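Local coordinates for gluconate kinase (Lactobacillus acidophilus, PDB 3LL3), which probably phosphorylates a sugar or sugar acid such as gluconate or xylulose, using ATP, at residues 162-176 with 205-218. Numbering follows the deposited sequence.
Sequences IFRLTGKLVTDTTMA and PKIAQPTKVIFPIK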
loop_
_atom_site.group_PDB
_atom_site.type_symbol
_atom_site.label_atom_id
_atom_site.label_comp_id
_atom_site.label_asym_id
_atom_site.label_seq_id
_atom_site.Cartn_x
_atom_site.Cartn_y
_atom_site.Cartn_z
ATOM N N ILE A 162 -13.121 44.852 4.971
ATOM C CA ILE A 162 -13.640 45.812 5.925
ATOM C C ILE A 162 -13.027 47.203 5.700
ATOM O O ILE A 162 -13.671 48.221 5.939
ATOM C CB ILE A 162 -13.442 45.316 7.352
ATOM C CG1 ILE A 162 -14.349 44.091 7.564
ATOM C CG2 ILE A 162 -13.759 46.420 8.367
ATOM C CD1 ILE A 162 -14.142 43.371 8.859
ATOM N N PHE A 163 -11.794 47.234 5.215
ATOM C CA PHE A 163 -11.125 48.505 4.985
ATOM C C PHE A 163 -11.809 49.225 3.833
ATOM O O PHE A 163 -12.070 50.428 3.904
ATOM C CB PHE A 163 -9.648 48.293 4.675
ATOM C CG PHE A 163 -8.923 49.552 4.293
ATOM C CD1 PHE A 163 -8.847 50.616 5.177
ATOM C CD2 PHE A 163 -8.314 49.668 3.052
ATOM C CE1 PHE A 163 -8.172 51.786 4.832
ATOM C CE2 PHE A 163 -7.626 50.842 2.697
ATOM C CZ PHE A 163 -7.561 51.895 3.588
ATOM N N ARG A 164 -12.118 48.480 2.777
ATOM C CA ARG A 164 -12.778 49.079 1.636
ATOM C C ARG A 164 -14.111 49.666 2.081
ATOM O O ARG A 164 -14.483 50.751 1.642
ATOM C CB ARG A 164 -12.969 48.066 0.510
ATOM C CG ARG A 164 -11.677 47.669 -0.206
ATOM C CD ARG A 164 -11.176 48.764 -1.155
ATOM N NE ARG A 164 -12.171 49.117 -2.161
ATOM C CZ ARG A 164 -12.365 48.460 -3.302
ATOM N NH1 ARG A 164 -11.623 47.407 -3.605
ATOM N NH2 ARG A 164 -13.320 48.851 -4.140
ATOM N N LEU A 165 -14.813 48.971 2.976
ATOM C CA LEU A 165 -16.144 49.419 3.405
ATOM C C LEU A 165 -16.171 50.612 4.377
ATOM O O LEU A 165 -17.097 51.430 4.327
ATOM C CB LEU A 165 -16.957 48.251 3.988
ATOM C CG LEU A 165 -17.374 47.173 2.994
ATOM C CD1 LEU A 165 -17.967 45.964 3.740
ATOM C CD2 LEU A 165 -18.373 47.716 1.984
ATOM N N THR A 166 -15.178 50.699 5.265
ATOM C CA THR A 166 -15.229 51.654 6.369
ATOM C C THR A 166 -14.017 52.564 6.452
ATOM O O THR A 166 -14.004 53.485 7.262
ATOM C CB THR A 166 -15.285 50.940 7.731
ATOM O OG1 THR A 166 -14.042 50.256 7.961
ATOM C CG2 THR A 166 -16.459 49.958 7.796
ATOM N N GLY A 167 -12.980 52.281 5.667
ATOM C CA GLY A 167 -11.744 53.034 5.771
ATOM C C GLY A 167 -10.964 52.718 7.044
ATOM O O GLY A 167 -9.988 53.393 7.361
ATOM N N LYS A 168 -11.383 51.687 7.774
ATOM C CA LYS A 168 -10.660 51.265 8.973
ATOM C C LYS A 168 -9.895 49.948 8.753
ATOM O O LYS A 168 -10.333 49.081 7.998
ATOM C CB LYS A 168 -11.609 51.177 10.168
ATOM C CG LYS A 168 -12.163 52.539 10.604
ATOM C CD LYS A 168 -13.047 52.452 11.844
ATOM C CE LYS A 168 -13.271 53.840 12.452
ATOM N NZ LYS A 168 -14.125 54.716 11.593
ATOM N N LEU A 169 -8.735 49.833 9.389
ATOM C CA LEU A 169 -7.914 48.635 9.322
ATOM C C LEU A 169 -7.892 47.968 10.683
ATOM O O LEU A 169 -7.118 48.361 11.556
ATOM C CB LEU A 169 -6.479 48.972 8.916
ATOM C CG LEU A 169 -6.136 48.909 7.430
ATOM C CD1 LEU A 169 -4.633 49.134 7.211
ATOM C CD2 LEU A 169 -6.550 47.578 6.854
ATOM N N VAL A 170 -8.726 46.941 10.849
ATOM C CA VAL A 170 -8.830 46.237 12.113
ATOM C C VAL A 170 -8.916 44.732 11.867
ATOM O O VAL A 170 -9.587 44.292 10.930
ATOM C CB VAL A 170 -10.085 46.670 12.867
ATOM C CG1 VAL A 170 -10.171 45.955 14.204
ATOM C CG2 VAL A 170 -10.091 48.198 13.063
ATOM N N THR A 171 -8.218 43.958 12.685
ATOM C CA THR A 171 -8.359 42.497 12.655
ATOM C C THR A 171 -8.883 41.997 14.007
ATOM O O THR A 171 -8.746 42.691 15.022
ATOM C CB THR A 171 -7.027 41.800 12.277
ATOM O OG1 THR A 171 -7.269 40.417 11.993
ATOM C CG2 THR A 171 -5.992 41.922 13.399
ATOM N N ASP A 172 -9.503 40.821 14.044
ATOM C CA ASP A 172 -9.941 40.297 15.326
ATOM C C ASP A 172 -8.873 39.346 15.838
ATOM O O ASP A 172 -8.029 38.882 15.077
ATOM C CB ASP A 172 -11.277 39.550 15.216
ATOM C CG ASP A 172 -11.138 38.241 14.452
ATOM O OD1 ASP A 172 -11.148 37.159 15.083
ATOM O OD2 ASP A 172 -11.007 38.301 13.209
ATOM N N THR A 173 -8.920 39.064 17.128
ATOM C CA THR A 173 -7.981 38.163 17.768
ATOM C C THR A 173 -7.843 36.810 17.033
ATOM O O THR A 173 -6.743 36.323 16.879
ATOM C CB THR A 173 -8.404 37.887 19.217
ATOM O OG1 THR A 173 -8.563 39.130 19.924
ATOM C CG2 THR A 173 -7.384 37.028 19.911
ATOM N N THR A 174 -8.952 36.197 16.600
ATOM C CA THR A 174 -8.864 34.843 16.016
ATOM C C THR A 174 -8.154 34.881 14.669
ATOM O O THR A 174 -7.553 33.895 14.237
ATOM C CB THR A 174 -10.256 34.168 15.807
ATOM O OG1 THR A 174 -10.872 34.712 14.637
ATOM C CG2 THR A 174 -11.161 34.376 17.005
HETATM N N MSE A 175 -8.226 36.025 13.999
HETATM C CA MSE A 175 -7.572 36.169 12.704
HETATM C C MSE A 175 -6.080 36.515 12.888
HETATM O O MSE A 175 -5.237 36.047 12.134
HETATM C CB MSE A 175 -8.287 37.220 11.855
HETATM C CG MSE A 175 -7.811 37.269 10.426
HETATM SE SE MSE A 175 -8.154 35.649 9.381
HETATM C CE MSE A 175 -10.121 35.661 9.455
ATOM N N ALA A 176 -5.771 37.329 13.891
ATOM C CA ALA A 176 -4.384 37.605 14.252
ATOM C C ALA A 176 -3.722 36.277 14.656
ATOM O O ALA A 176 -2.526 36.063 14.422
ATOM C CB ALA A 176 -4.326 38.608 15.394
ATOM N N PRO A 205 -2.777 45.593 11.164
ATOM C CA PRO A 205 -4.053 46.108 11.673
ATOM C C PRO A 205 -4.039 46.137 13.195
ATOM O O PRO A 205 -3.309 45.364 13.804
ATOM C CB PRO A 205 -5.068 45.053 11.202
ATOM C CG PRO A 205 -4.364 44.261 10.121
ATOM C CD PRO A 205 -2.917 44.296 10.480
ATOM N N LYS A 206 -4.843 46.998 13.806
ATOM C CA LYS A 206 -5.081 46.897 15.240
ATOM C C LYS A 206 -5.934 45.660 15.533
ATOM O O LYS A 206 -6.705 45.221 14.683
ATOM C CB LYS A 206 -5.779 48.156 15.756
ATOM C CG LYS A 206 -4.816 49.310 15.981
ATOM C CD LYS A 206 -5.542 50.636 16.150
ATOM C CE LYS A 206 -4.611 51.702 16.727
ATOM N NZ LYS A 206 -4.287 51.413 18.157
ATOM N N ILE A 207 -5.787 45.108 16.735
ATOM C CA ILE A 207 -6.508 43.894 17.125
ATOM C C ILE A 207 -7.691 44.233 18.032
ATOM O O ILE A 207 -7.533 44.951 19.019
ATOM C CB ILE A 207 -5.576 42.904 17.860
ATOM C CG1 ILE A 207 -4.324 42.644 17.032
ATOM C CG2 ILE A 207 -6.306 41.578 18.125
ATOM C CD1 ILE A 207 -3.214 41.928 17.784
ATOM N N ALA A 208 -8.878 43.744 17.685
ATOM C CA ALA A 208 -10.042 43.894 18.551
ATOM C C ALA A 208 -10.783 42.565 18.701
ATOM O O ALA A 208 -10.406 41.571 18.073
ATOM C CB ALA A 208 -10.981 44.961 18.010
ATOM N N GLN A 209 -11.834 42.562 19.524
ATOM C CA GLN A 209 -12.708 41.380 19.686
ATOM C C GLN A 209 -13.600 41.183 18.464
ATOM O O GLN A 209 -13.964 42.157 17.789
ATOM C CB GLN A 209 -13.650 41.526 20.887
ATOM C CG GLN A 209 -13.043 42.027 22.180
ATOM C CD GLN A 209 -14.120 42.589 23.106
ATOM O OE1 GLN A 209 -15.240 42.067 23.165
ATOM N NE2 GLN A 209 -13.794 43.665 23.818
ATOM N N PRO A 210 -13.976 39.920 18.184
ATOM C CA PRO A 210 -14.869 39.557 17.072
ATOM C C PRO A 210 -16.190 40.314 17.060
ATOM O O PRO A 210 -16.740 40.511 15.980
ATOM C CB PRO A 210 -15.121 38.060 17.293
ATOM C CG PRO A 210 -13.836 37.579 17.921
ATOM C CD PRO A 210 -13.383 38.729 18.824
ATOM N N THR A 211 -16.676 40.737 18.223
ATOM C CA THR A 211 -17.969 41.398 18.313
ATOM C C THR A 211 -17.875 42.913 18.093
ATOM O O THR A 211 -18.891 43.607 18.092
ATOM C CB THR A 211 -18.627 41.151 19.686
ATOM O OG1 THR A 211 -17.647 41.313 20.719
ATOM C CG2 THR A 211 -19.209 39.725 19.767
ATOM N N LYS A 212 -16.664 43.427 17.919
ATOM C CA LYS A 212 -16.503 44.873 17.788
ATOM C C LYS A 212 -17.237 45.432 16.569
ATOM O O LYS A 212 -17.145 44.891 15.472
ATOM C CB LYS A 212 -15.030 45.286 17.737
ATOM C CG LYS A 212 -14.891 46.815 17.546
ATOM C CD LYS A 212 -13.750 47.401 18.334
ATOM C CE LYS A 212 -13.755 48.940 18.229
ATOM N NZ LYS A 212 -12.785 49.571 19.169
ATOM N N VAL A 213 -17.963 46.519 16.773
ATOM C CA VAL A 213 -18.678 47.172 15.685
ATOM C C VAL A 213 -17.730 48.133 14.987
ATOM O O VAL A 213 -17.169 49.019 15.621
ATOM C CB VAL A 213 -19.890 47.969 16.204
ATOM C CG1 VAL A 213 -20.568 48.689 15.054
ATOM C CG2 VAL A 213 -20.888 47.049 16.917
ATOM N N ILE A 214 -17.530 47.933 13.688
ATOM C CA ILE A 214 -16.712 48.823 12.884
ATOM C C ILE A 214 -17.648 49.769 12.124
ATOM O O ILE A 214 -18.384 49.334 11.235
ATOM C CB ILE A 214 -15.870 48.057 11.869
ATOM C CG1 ILE A 214 -15.219 46.809 12.501
ATOM C CG2 ILE A 214 -14.815 48.980 11.269
ATOM C CD1 ILE A 214 -14.372 47.085 13.712
ATOM N N PHE A 215 -17.605 51.056 12.483
ATOM C CA PHE A 215 -18.592 52.040 12.053
ATOM C C PHE A 215 -17.872 53.344 11.715
ATOM O O PHE A 215 -16.844 53.657 12.322
ATOM C CB PHE A 215 -19.576 52.285 13.205
ATOM C CG PHE A 215 -20.907 52.868 12.782
ATOM C CD1 PHE A 215 -21.905 52.057 12.249
ATOM C CD2 PHE A 215 -21.176 54.227 12.952
ATOM C CE1 PHE A 215 -23.138 52.594 11.870
ATOM C CE2 PHE A 215 -22.414 54.769 12.579
ATOM C CZ PHE A 215 -23.390 53.956 12.038
ATOM N N PRO A 216 -18.390 54.106 10.735
ATOM C CA PRO A 216 -19.530 53.767 9.884
ATOM C C PRO A 216 -19.081 53.200 8.557
ATOM O O PRO A 216 -17.907 53.273 8.226
ATOM C CB PRO A 216 -20.187 55.131 9.621
ATOM C CG PRO A 216 -19.299 56.173 10.300
ATOM C CD PRO A 216 -17.993 55.510 10.548
ATOM N N ILE A 217 -20.026 52.656 7.802
ATOM C CA ILE A 217 -19.788 52.273 6.422
ATOM C C ILE A 217 -19.846 53.538 5.574
ATOM O O ILE A 217 -20.629 54.447 5.869
ATOM C CB ILE A 217 -20.869 51.288 5.941
ATOM C CG1 ILE A 217 -20.795 49.985 6.746
ATOM C CG2 ILE A 217 -20.737 51.019 4.450
ATOM C CD1 ILE A 217 -21.886 48.980 6.405
ATOM N N LYS A 218 -19.013 53.606 4.541
ATOM C CA LYS A 218 -18.959 54.785 3.677
ATOM C C LYS A 218 -20.239 54.911 2.843
ATOM O O LYS A 218 -20.730 53.910 2.312
ATOM C CB LYS A 218 -17.718 54.736 2.784
ATOM C CG LYS A 218 -16.403 54.767 3.563
ATOM C CD LYS A 218 -15.211 55.147 2.677
ATOM C CE LYS A 218 -14.806 54.014 1.730
ATOM N NZ LYS A 218 -13.732 54.431 0.766
HETATM O O HOH W 1 -11.072 52.542 1.944
#
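Strands 170-172 and 206-208 form a two-stranded parallel sheet in the N-terminal FGGY region, and a second junction joins the end of helix 157-166 to residues 214-218. The parallel register runs from Val170 with Lys206 to Asp172 with Ala208, fixed by Thr171 N to Lys206 O (2.8 Å, 170° at the hydrogen) and Ala208 N to Thr171 O (2.9 Å). Thr173 N then reaches Ala208 O (3.1 Å), carrying the pairing into helix 173-176. Asp172 is the N-cap of that helix: OD1 accepts weak bonds from Thr174 N and Met175 N and takes the Thr174 hydroxyl on its syn lone pair, while OD2 salt-bridges Lys158. FGGY kinases share the actin-like ATPase fold, and here residues 210-214 bond in turn to strand 232-238, which places weakly bonded strand 213-214 at the margin of the six-stranded mixed sheet. At the other junction Lys218 N donates to Leu165 O (2.9 Å), taking up a carbonyl of the helix's last turn. Ile214 has CG1 beside the backbone N (chi1 -44°), which puts CG2 anti to that N and against Thr166 OG1 (3.6 Å) and Ile162 CG2. Lys168 runs past Ile214 in the opposite direction, its last torsion (69°) bringing NZ to Phe215 O (3.0 Å). Thr166 OG1 donates to Ile162 O and accepts from Lys168 N, an ST turn; a valine here would probably leave Lys168 N without that acceptor.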